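Local structure of protection of telomeres protein 1 (Schizosaccharomyces pombe, 5USB) at residues 18-23 with 36-41; 87-92 with 104-109. The protein binds single-stranded telomeric DNA of the consensus GGTTAC, protects the 3' overhang at chromosome ends and regulates telomerase and telomere length. The protein carries 1 engineered substitution. All coordinates share one frame; numbering follows the deposited sequence.

Contact 1 (18-23 with 36-41); sequences YAQVIK and TDYTEN. With nucleotides of chain B.
Segment 18-23, part of strand 14-26, runs antiparallel to the last residue of strand 31-36. Q20 and T36 form one hydrogen-bonded pair: Q20 N gives its hydrogen to T36 O over 2.8 Å, nearly straight at 169°, and T36 N returns one to Q20 O at 3.0 Å. Both bonds lie in the plane of their carbonyls. D37 is past the end of the strand and has no backbone hydrogen bond across to 18-23, yet its CA comes within 4.8 Å of A19 CA, and a water joins Y18 O to D37 OD2, donating to both.

T36 has OG1 anti to its own N (chi1 -174°), where it accepts from Y38 N at 2.9 Å; this ST turn bends the chain, and OG1 also bonds to F63 O. The same rotation places CG2 in the crowded position between N and carbonyl carbon, against CG1 and CD1 of I22, each 3.7 Å away, and over one face of the Y38 ring near its rim. Q20 stretches out past that ring, its amide turned 69° to it, with OE1 in the ring plane at the edge. A second water clasps the two ends, donating to Q20 OE1 at 2.5 Å and bonding to Y38 OH, while Q20 NE2 reaches G84 O. Within the loop, T39 OG1 hydrogen-bonds to D37 OD1 at 2.6 Å on its syn side, while OD2 accepts from L6 N and the first water.

K23 is extended until its final bend, and its NZ donates a hydrogen bond to N7 of DG7 of chain B (2.8 Å). I22 and K23 both face Y34 in a classic beta bulge, an irregularity in the curled sheet of this OB-fold, whose strand 14-26 here reaches the bound nucleic acid.

Contact 2 (87-92 with 104-109); sequences VVMKNV and CILHGD. With nucleotides of chain B.
The two segments face each other across the interior without a backbone hydrogen bond, V92 and L106 having the nearest CA atoms at 6.4 Å, and the first of them turns a corner at N91, where N91 and V92 both face C15 in a G1 beta bulge.

That corner brings M89 and V92, before and after the turn, onto the same two partners, C104 and L106. M89 leaves its strand extended through chi2 and then bends at chi3 (58°), so that the CE methyl, the tip of the chain, lies 3.8 Å from L106 CD1 and 3.9 Å from C104 SG. V92 divides its two methyls between the same partners: CG2 presses on C104 SG at 3.5 Å, and CG1 meets L106 CD1 at 3.8 Å. C104 points its sulfur at them by holding SG anti to the backbone N (chi1 173°). Further residues close round the cluster, with F17 against M89 and V92, C67 against M89 and C104, and I118 against M89 and L106.

Beyond L106 the chain comes out to the nucleic acid. H107 ND1 donates to O6 of G1 of chain B at 3.2 Å and makes a weak bond to its N7, while G108 N gives a second hydrogen to O6 at 2.9 Å. The imidazole lies nearly parallel to the W70 ring, and I105 CG2 sits over one of its faces near the rim.

With aliphatic carbons and sulfur between the segments and no hydrogen bond, the contact itself rests on shape and burial. The polar bonds from 104-109 to G1 of chain B come from H107 and G108, consistent with reading O6 and N7 of the Hoogsteen edge.

Overall arrangement
This chain is the OB-fold ssDNA-binding domain of the larger Pot1, and both contacts belong to its curled sheet, in which strands 14-26 and 86-90 are neighbours. Their centres stand 15 Å apart, and they touch directly: A19 O and V87 N are 2.8 Å apart, probably hydrogen-bonded, V21 packs on V87, and the Y18 ring lies against V88. The residues that meet in contact 2 are all buried and apolar. Contact 1, partly buried at the end of a strand pair, relies on backbone bonds, bridging waters and polar side chains, with helix 129-138 packed on its loop. Each reaches a different guanine of chain B, through K23 from contact 1, H107 and G108 from contact 2.

Contact 1 (18-23 with 36-41)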
loop_
_atom_site.group_PDB
_atom_site.type_symbol
_atom_site.label_atom_id
_atom_site.label_comp_id
_atom_site.label_asym_id
_atom_site.label_seq_id
_atom_site.Cartn_x
_atom_site.Cartn_y
_atom_site.Cartn_z
ATOM N N TYR A 18 1.228 7.774 -3.608
ATOM C CA TYR A 18 0.244 8.161 -2.613
ATOM C C TYR A 18 -0.853 7.097 -2.610
ATOM O O TYR A 18 -1.228 6.580 -3.664
ATOM C CB TYR A 18 -0.375 9.524 -2.968
ATOM C CG TYR A 18 0.561 10.697 -2.789
ATOM C CD1 TYR A 18 0.555 11.379 -1.597
ATOM C CD2 TYR A 18 1.398 11.120 -3.806
ATOM C CE1 TYR A 18 1.391 12.456 -1.404
ATOM C CE2 TYR A 18 2.241 12.189 -3.630
ATOM C CZ TYR A 18 2.235 12.852 -2.440
ATOM O OH TYR A 18 3.079 13.946 -2.228
ATOM N N ALA A 19 -1.392 6.799 -1.439
ATOM C CA ALA A 19 -2.427 5.778 -1.362
ATOM C C ALA A 19 -3.246 5.958 -0.097
ATOM O O ALA A 19 -2.841 6.638 0.853
ATOM C CB ALA A 19 -1.814 4.391 -1.391
ATOM N N GLN A 20 -4.414 5.332 -0.098
ATOM C CA GLN A 20 -5.259 5.249 1.077
ATOM C C GLN A 20 -5.167 3.851 1.682
ATOM O O GLN A 20 -5.150 2.847 0.961
ATOM C CB GLN A 20 -6.712 5.571 0.740
ATOM C CG GLN A 20 -7.530 5.726 2.006
ATOM C CD GLN A 20 -8.919 6.259 1.787
ATOM O OE1 GLN A 20 -9.528 6.038 0.749
ATOM N NE2 GLN A 20 -9.465 6.906 2.824
ATOM N N VAL A 21 -5.064 3.804 3.007
ATOM C CA VAL A 21 -4.942 2.548 3.733
ATOM C C VAL A 21 -6.327 1.944 3.898
ATOM O O VAL A 21 -7.222 2.549 4.511
ATOM C CB VAL A 21 -4.266 2.748 5.093
ATOM C CG1 VAL A 21 -4.214 1.428 5.841
ATOM C CG2 VAL A 21 -2.905 3.306 4.917
ATOM N N ILE A 22 -6.479 0.718 3.418
ATOM C CA ILE A 22 -7.739 -0.006 3.529
ATOM C C ILE A 22 -7.752 -0.921 4.734
ATOM O O ILE A 22 -8.762 -1.006 5.434
ATOM C CB ILE A 22 -8.013 -0.802 2.234
ATOM C CG1 ILE A 22 -8.091 0.088 1.001
ATOM C CG2 ILE A 22 -9.294 -1.601 2.418
ATOM C CD1 ILE A 22 -9.151 1.173 1.106
ATOM N N LYS A 23 -6.636 -1.589 4.987
ATOM C CA LYS A 23 -6.542 -2.598 6.023
ATOM C C LYS A 23 -5.153 -2.572 6.635
ATOM O O LYS A 23 -4.160 -2.388 5.928
ATOM C CB LYS A 23 -6.822 -3.990 5.431
ATOM C CG LYS A 23 -6.740 -5.129 6.428
ATOM C CD LYS A 23 -7.071 -6.413 5.730
ATOM C CE LYS A 23 -6.772 -7.614 6.617
ATOM N NZ LYS A 23 -7.731 -7.736 7.700
ATOM N N THR A 36 -4.511 1.353 -1.530
ATOM C CA THR A 36 -5.084 1.541 -2.853
ATOM C C THR A 36 -5.015 3.004 -3.251
ATOM O O THR A 36 -5.065 3.890 -2.390
ATOM C CB THR A 36 -6.561 1.096 -2.883
ATOM O OG1 THR A 36 -7.073 1.146 -4.221
ATOM C CG2 THR A 36 -7.427 1.991 -2.067
ATOM N N ASP A 37 -4.943 3.248 -4.582
ATOM C CA ASP A 37 -5.248 4.587 -5.078
ATOM C C ASP A 37 -6.418 4.540 -6.052
ATOM O O ASP A 37 -6.643 5.501 -6.810
ATOM C CB ASP A 37 -4.014 5.266 -5.685
ATOM C CG ASP A 37 -3.505 4.600 -6.921
ATOM O OD1 ASP A 37 -4.140 3.640 -7.406
ATOM O OD2 ASP A 37 -2.473 5.097 -7.472
ATOM N N TYR A 38 -7.166 3.440 -6.015
ATOM C CA TYR A 38 -8.337 3.195 -6.863
ATOM C C TYR A 38 -7.964 3.144 -8.337
ATOM O O TYR A 38 -8.744 3.543 -9.205
ATOM C CB TYR A 38 -9.430 4.227 -6.550
ATOM C CG TYR A 38 -10.013 3.957 -5.193
ATOM C CD1 TYR A 38 -10.960 2.957 -5.047
ATOM C CD2 TYR A 38 -9.579 4.645 -4.062
ATOM C CE1 TYR A 38 -11.492 2.651 -3.836
ATOM C CE2 TYR A 38 -10.116 4.329 -2.804
ATOM C CZ TYR A 38 -11.069 3.314 -2.735
ATOM O OH TYR A 38 -11.657 2.952 -1.543
ATOM N N THR A 39 -6.760 2.650 -8.636
ATOM C CA THR A 39 -6.348 2.298 -9.990
ATOM C C THR A 39 -5.986 0.816 -9.994
ATOM O O THR A 39 -5.472 0.281 -9.017
ATOM C CB THR A 39 -5.174 3.167 -10.546
ATOM O OG1 THR A 39 -3.946 2.832 -9.887
ATOM C CG2 THR A 39 -5.462 4.680 -10.386
ATOM N N GLU A 40 -6.289 0.147 -11.092
ATOM C CA GLU A 40 -6.185 -1.310 -11.205
ATOM C C GLU A 40 -4.821 -1.736 -11.707
ATOM O O GLU A 40 -4.251 -1.084 -12.577
ATOM C CB GLU A 40 -7.265 -1.786 -12.162
ATOM C CG GLU A 40 -7.471 -3.229 -12.272
ATOM C CD GLU A 40 -8.648 -3.521 -13.176
ATOM O OE1 GLU A 40 -9.183 -2.557 -13.773
ATOM O OE2 GLU A 40 -9.051 -4.683 -13.242
ATOM N N ASN A 41 -4.287 -2.815 -11.128
ATOM C CA ASN A 41 -3.029 -3.398 -11.568
ATOM C C ASN A 41 -3.203 -4.885 -11.785
ATOM O O ASN A 41 -3.636 -5.592 -10.881
ATOM C CB ASN A 41 -1.933 -3.149 -10.541
ATOM C CG ASN A 41 -0.559 -3.498 -11.048
ATOM O OD1 ASN A 41 -0.299 -4.613 -11.479
ATOM N ND2 ASN A 41 0.340 -2.546 -10.966
ATOM P P DG B 7 -12.677 -14.067 8.987
ATOM O OP1 DG B 7 -13.294 -15.395 9.190
ATOM O OP2 DG B 7 -13.499 -12.888 8.926
ATOM O "O5'" DG B 7 -11.605 -13.782 10.129
ATOM C "C5'" DG B 7 -10.894 -14.851 10.722
ATOM C "C4'" DG B 7 -9.812 -14.312 11.623
ATOM O "O4'" DG B 7 -8.738 -13.812 10.802
ATOM C "C3'" DG B 7 -10.232 -13.156 12.533
ATOM O "O3'" DG B 7 -9.792 -13.432 13.849
ATOM C "C2'" DG B 7 -9.352 -12.006 12.089
ATOM C "C1'" DG B 7 -8.186 -12.702 11.449
ATOM N N9 DG B 7 -7.529 -11.872 10.457
ATOM C C8 DG B 7 -8.045 -10.764 9.839
ATOM N N7 DG B 7 -7.196 -10.182 9.038
ATOM C C5 DG B 7 -6.047 -10.947 9.144
ATOM C C6 DG B 7 -4.785 -10.793 8.526
ATOM O O6 DG B 7 -4.432 -9.943 7.714
ATOM N N1 DG B 7 -3.897 -11.791 8.914
ATOM C C2 DG B 7 -4.188 -12.797 9.798
ATOM N N2 DG B 7 -3.202 -13.658 10.054
ATOM N N3 DG B 7 -5.359 -12.945 10.391
ATOM C C4 DG B 7 -6.235 -11.991 10.022
HETATM O O HOH W 1 -1.609 7.329 -6.306
HETATM O O HOH W 2 -11.191 4.205 0.853
#

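Contact 2 (87-92 with 104-109)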
loop_
_atom_site.group_PDB
_atom_site.type_symbol
_atom_site.label_atom_id
_atom_site.label_comp_id
_atom_site.label_asym_id
_atom_site.label_seq_id
_atom_site.Cartn_x
_atom_site.Cartn_y
_atom_site.Cartn_z
ATOM N N VAL A 87 -1.376 7.753 3.001
ATOM C CA VAL A 87 0.057 7.591 3.167
ATOM C C VAL A 87 0.764 7.984 1.870
ATOM O O VAL A 87 0.203 7.915 0.771
ATOM C CB VAL A 87 0.471 6.167 3.605
ATOM C CG1 VAL A 87 -0.074 5.811 4.994
ATOM C CG2 VAL A 87 0.024 5.128 2.621
ATOM N N VAL A 88 2.020 8.396 2.019
ATOM C CA VAL A 88 2.950 8.569 0.906
ATOM C C VAL A 88 4.119 7.636 1.170
ATOM O O VAL A 88 4.739 7.686 2.237
ATOM C CB VAL A 88 3.397 10.034 0.720
ATOM C CG1 VAL A 88 4.021 10.633 1.959
ATOM C CG2 VAL A 88 4.285 10.108 -0.534
ATOM N N MET A 89 4.369 6.737 0.222
ATOM C CA MET A 89 5.441 5.753 0.302
ATOM C C MET A 89 6.480 6.153 -0.733
ATOM O O MET A 89 6.137 6.380 -1.884
ATOM C CB MET A 89 4.863 4.349 0.054
ATOM C CG MET A 89 3.788 4.069 1.165
ATOM S SD MET A 89 3.044 2.446 1.267
ATOM C CE MET A 89 4.523 1.530 1.484
ATOM N N LYS A 90 7.730 6.279 -0.304
ATOM C CA LYS A 90 8.798 6.803 -1.144
ATOM C C LYS A 90 9.903 5.771 -1.251
ATOM O O LYS A 90 10.339 5.210 -0.244
ATOM C CB LYS A 90 9.333 8.121 -0.579
ATOM C CG LYS A 90 8.387 9.260 -0.758
ATOM C CD LYS A 90 8.896 10.545 -0.144
ATOM C CE LYS A 90 7.852 11.615 -0.181
ATOM N NZ LYS A 90 8.175 12.741 0.754
ATOM N N ASN A 91 10.265 5.446 -2.494
ATOM C CA ASN A 91 11.409 4.606 -2.804
ATOM C C ASN A 91 11.280 3.210 -2.215
ATOM O O ASN A 91 12.265 2.578 -1.841
ATOM C CB ASN A 91 12.707 5.284 -2.353
ATOM C CG ASN A 91 12.863 6.637 -2.983
ATOM O OD1 ASN A 91 12.700 6.773 -4.188
ATOM N ND2 ASN A 91 13.083 7.667 -2.169
ATOM N N VAL A 92 10.072 2.698 -2.195
ATOM C CA VAL A 92 9.826 1.354 -1.718
ATOM C C VAL A 92 9.991 0.375 -2.864
ATOM O O VAL A 92 9.935 0.724 -4.043
ATOM C CB VAL A 92 8.436 1.253 -1.064
ATOM C CG1 VAL A 92 8.378 2.138 0.162
ATOM C CG2 VAL A 92 7.342 1.625 -2.046
ATOM N N CYS A 104 4.584 -5.033 -1.913
ATOM C CA CYS A 104 5.556 -4.018 -1.548
ATOM C C CYS A 104 6.222 -4.410 -0.236
ATOM O O CYS A 104 5.560 -4.881 0.691
ATOM C CB CYS A 104 4.847 -2.669 -1.454
ATOM S SG CYS A 104 5.782 -1.298 -0.846
ATOM N N ILE A 105 7.535 -4.184 -0.161
ATOM C CA ILE A 105 8.343 -4.636 0.956
ATOM C C ILE A 105 9.149 -3.466 1.480
ATOM O O ILE A 105 9.750 -2.717 0.700
ATOM C CB ILE A 105 9.278 -5.775 0.532
ATOM C CG1 ILE A 105 8.477 -6.978 0.044
ATOM C CG2 ILE A 105 10.166 -6.131 1.683
ATOM C CD1 ILE A 105 7.530 -7.563 1.036
ATOM N N LEU A 106 9.163 -3.307 2.809
ATOM C CA LEU A 106 10.069 -2.369 3.474
ATOM C C LEU A 106 10.929 -3.169 4.460
ATOM O O LEU A 106 10.520 -3.493 5.576
ATOM C CB LEU A 106 9.313 -1.231 4.147
ATOM C CG LEU A 106 8.707 -0.158 3.261
ATOM C CD1 LEU A 106 7.457 -0.658 2.584
ATOM C CD2 LEU A 106 8.409 1.076 4.031
ATOM N N HIS A 107 12.123 -3.524 4.004
ATOM C CA HIS A 107 13.072 -4.269 4.810
ATOM C C HIS A 107 13.787 -3.327 5.775
ATOM O O HIS A 107 14.009 -2.167 5.483
ATOM C CB HIS A 107 14.117 -4.954 3.912
ATOM C CG HIS A 107 13.590 -6.119 3.121
ATOM N ND1 HIS A 107 13.268 -7.328 3.699
ATOM C CD2 HIS A 107 13.400 -6.276 1.787
ATOM C CE1 HIS A 107 12.865 -8.168 2.758
ATOM N NE2 HIS A 107 12.939 -7.553 1.591
ATOM N N GLY A 108 14.142 -3.851 6.939
ATOM C CA GLY A 108 14.958 -3.094 7.861
ATOM C C GLY A 108 16.196 -2.609 7.139
ATOM O O GLY A 108 16.814 -3.394 6.409
ATOM N N ASP A 109 16.479 -1.353 7.288
ATOM C CA ASP A 109 17.573 -0.726 6.547
ATOM C C ASP A 109 18.437 0.108 7.503
ATOM O O ASP A 109 18.573 1.258 7.271
ATOM C CB ASP A 109 17.001 0.148 5.399
ATOM C CG ASP A 109 18.063 0.689 4.494
ATOM O OD1 ASP A 109 19.145 0.151 4.527
ATOM O OD2 ASP A 109 17.908 1.634 3.727
ATOM O "O5'" G B 1 14.514 -14.483 3.569
ATOM C "C5'" G B 1 13.575 -13.644 4.244
ATOM C "C4'" G B 1 13.305 -14.220 5.606
ATOM O "O4'" G B 1 13.761 -13.311 6.629
ATOM C "C3'" G B 1 11.853 -14.459 5.943
ATOM O "O3'" G B 1 11.909 -15.461 6.912
ATOM C "C2'" G B 1 11.399 -13.115 6.525
ATOM O "O2'" G B 1 10.414 -13.004 7.532
ATOM C "C1'" G B 1 12.672 -12.564 7.132
ATOM N N9 G B 1 12.880 -11.183 6.748
ATOM C C8 G B 1 12.982 -10.681 5.476
ATOM N N7 G B 1 13.245 -9.406 5.449
ATOM C C5 G B 1 13.350 -9.053 6.784
ATOM C C6 G B 1 13.619 -7.799 7.378
ATOM O O6 G B 1 13.841 -6.730 6.824
ATOM N N1 G B 1 13.612 -7.875 8.766
ATOM C C2 G B 1 13.367 -9.014 9.489
ATOM N N2 G B 1 13.388 -8.889 10.818
ATOM N N3 G B 1 13.117 -10.194 8.945
ATOM C C4 G B 1 13.122 -10.139 7.597
#